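Local coordinates for GRAS family transcription factor containing protein, expressed (Oryza sativa Japonica Group, PDB 5HYZ) that probably acts as a transcription factor in plant development and abiotic stress resistance, binding DNA through its GRAS domain and forming a homodimer, at the interface of chains A and B. Sequence-based numbering; all coordinates share one arbitrary frame. Chains: chain A/B, GRAS family transcription factor containing protein, expressed.

The interface of chains A and B. Residues chain A 125, 129, 170, 173-174; chain B 334-335, 337-338, 341.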
loop_
_atom_site.group_PDB
_atom_site.type_symbol
_atom_site.label_atom_id
_atom_site.label_comp_id
_atom_site.label_asym_id
_atom_site.label_seq_id
_atom_site.Cartn_x
_atom_site.Cartn_y
_atom_site.Cartn_z
ATOM N N ALA A 125 -1.637 -13.566 4.809
ATOM C CA ALA A 125 -2.924 -13.182 4.215
ATOM C C ALA A 125 -2.728 -12.932 2.704
ATOM O O ALA A 125 -3.509 -13.415 1.874
ATOM C CB ALA A 125 -3.470 -11.940 4.904
ATOM N N GLN A 129 -4.441 -15.250 -0.351
ATOM C CA GLN A 129 -5.152 -14.666 -1.514
ATOM C C GLN A 129 -4.554 -15.119 -2.848
ATOM O O GLN A 129 -5.270 -15.530 -3.820
ATOM C CB GLN A 129 -5.110 -13.149 -1.391
ATOM C CG GLN A 129 -5.803 -12.366 -2.601
ATOM C CD GLN A 129 -7.300 -12.464 -2.527
ATOM O OE1 GLN A 129 -7.871 -12.752 -1.485
ATOM N NE2 GLN A 129 -7.972 -12.218 -3.671
ATOM N N PHE A 170 -9.806 -14.956 7.693
ATOM C CA PHE A 170 -9.545 -14.660 6.267
ATOM C C PHE A 170 -9.665 -15.867 5.364
ATOM O O PHE A 170 -10.259 -15.846 4.245
ATOM C CB PHE A 170 -8.130 -14.037 6.176
ATOM C CG PHE A 170 -7.792 -13.465 4.806
ATOM C CD1 PHE A 170 -8.318 -12.254 4.427
ATOM C CD2 PHE A 170 -6.935 -14.154 3.925
ATOM C CE1 PHE A 170 -8.038 -11.722 3.187
ATOM C CE2 PHE A 170 -6.668 -13.621 2.644
ATOM C CZ PHE A 170 -7.207 -12.386 2.318
ATOM N N LEU A 173 -13.048 -16.752 4.281
ATOM C CA LEU A 173 -13.538 -15.959 3.125
ATOM C C LEU A 173 -12.971 -16.414 1.781
ATOM O O LEU A 173 -13.425 -15.969 0.725
ATOM C CB LEU A 173 -13.176 -14.497 3.320
ATOM C CG LEU A 173 -13.733 -13.828 4.551
ATOM C CD1 LEU A 173 -13.251 -12.378 4.560
ATOM C CD2 LEU A 173 -15.230 -13.932 4.592
ATOM N N LEU A 174 -11.961 -17.296 1.814
ATOM C CA LEU A 174 -11.497 -17.968 0.598
ATOM C C LEU A 174 -12.015 -19.357 0.353
ATOM O O LEU A 174 -11.688 -19.950 -0.675
ATOM C CB LEU A 174 -9.945 -18.070 0.612
ATOM C CG LEU A 174 -9.205 -16.756 0.865
ATOM C CD1 LEU A 174 -7.720 -17.088 1.249
ATOM C CD2 LEU A 174 -9.245 -15.849 -0.354
ATOM N N SER B 334 -12.324 -10.964 0.085
ATOM C CA SER B 334 -11.038 -11.252 0.684
ATOM C C SER B 334 -10.008 -10.241 0.145
ATOM O O SER B 334 -9.150 -9.777 0.891
ATOM C CB SER B 334 -10.564 -12.700 0.392
ATOM O OG SER B 334 -10.731 -13.011 -0.991
ATOM N N GLN B 335 -10.038 -9.943 -1.129
ATOM C CA GLN B 335 -9.026 -8.999 -1.646
ATOM C C GLN B 335 -9.155 -7.626 -0.984
ATOM O O GLN B 335 -8.175 -6.929 -0.648
ATOM C CB GLN B 335 -9.157 -8.831 -3.131
ATOM C CG GLN B 335 -8.210 -7.812 -3.651
ATOM C CD GLN B 335 -8.333 -7.689 -5.122
ATOM O OE1 GLN B 335 -7.372 -7.959 -5.845
ATOM N NE2 GLN B 335 -9.537 -7.256 -5.601
ATOM N N ASP B 337 -10.463 -7.117 2.114
ATOM C CA ASP B 337 -9.914 -7.280 3.456
ATOM C C ASP B 337 -8.425 -7.277 3.508
ATOM O O ASP B 337 -7.822 -6.734 4.415
ATOM C CB ASP B 337 -10.427 -8.578 4.070
ATOM C CG ASP B 337 -11.590 -8.350 5.010
ATOM O OD1 ASP B 337 -12.032 -7.181 5.173
ATOM O OD2 ASP B 337 -12.073 -9.339 5.596
ATOM N N LEU B 338 -7.793 -7.858 2.496
ATOM C CA LEU B 338 -6.355 -7.858 2.462
ATOM C C LEU B 338 -5.858 -6.429 2.352
ATOM O O LEU B 338 -4.901 -6.011 3.007
ATOM C CB LEU B 338 -5.857 -8.706 1.284
ATOM C CG LEU B 338 -4.363 -8.685 1.032
ATOM C CD1 LEU B 338 -3.556 -9.056 2.296
ATOM C CD2 LEU B 338 -3.929 -9.570 -0.156
ATOM N N TRP B 341 -5.787 -4.673 5.639
ATOM C CA TRP B 341 -5.169 -5.410 6.750
ATOM C C TRP B 341 -4.382 -4.528 7.691
ATOM O O TRP B 341 -4.469 -4.693 8.913
ATOM C CB TRP B 341 -4.245 -6.506 6.213
ATOM C CG TRP B 341 -3.832 -7.550 7.216
ATOM C CD1 TRP B 341 -2.755 -7.500 8.046
ATOM C CD2 TRP B 341 -4.453 -8.848 7.428
ATOM N NE1 TRP B 341 -2.682 -8.672 8.785
ATOM C CE2 TRP B 341 -3.685 -9.521 8.402
ATOM C CE3 TRP B 341 -5.565 -9.483 6.888
ATOM C CZ2 TRP B 341 -4.001 -10.804 8.857
ATOM C CZ3 TRP B 341 -5.877 -10.765 7.342
ATOM C CH2 TRP B 341 -5.119 -11.394 8.312
HETATM O O HOH W 1 -6.280 -10.689 -5.660
#
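The indole of B:Trp341 offers one face of its six-membered ring to the methyl of A:Ala125, whose CB sits 3.7 Å from the centroid of that ring in a CH-pi contact. The same methyl also lies over one face of the A:Phe170 ring within its own chain, toward the rim, so the small residue fills the corner where the two aromatic rings, one from each subunit, meet. At the rim, CZ3 of B:Trp341 comes 4.1 Å from CD1 of A:Phe170. With CG anti to the backbone N (chi1 -171°), the phenyl reaches out from helix 157-174 and meets helix 332-339 of chain B with its far end: CE1 is 3.2 Å from the backbone oxygen O of B:Ser334, and CZ packs on CB of B:Leu338. The two methyls of B:Leu338 divide their work along helix 122-132, CD1 touching A:Ala125 and CD2 the aliphatic part of A:Gln129.

This patch is one part of the two-fold interface of the GRAS domain homodimer, so a twin with the chains exchanged exists. Polar contacts flank its apolar centre. B:Ser334 wedges in beside A:Leu174, its CB a snug 3.5 Å from CD2 of that leucine, and its hydroxyl OG donates to the amide oxygen OE1 of A:Gln129 at 2.9 Å. The hydroxyl arrives in the carbonyl plane on a lone pair, with a C=O...donor angle of 129°. A bend at chi2 (74°) turns the A:Gln129 amide toward the partner helix, and bonds at both its oxygen and its nitrogen should limit its rotation. On the nitrogen side, NE2 of A:Gln129 lies 3.0 Å from water 1, which in turn bonds to the side-chain oxygen OE1 of B:Gln335 at 2.9 Å.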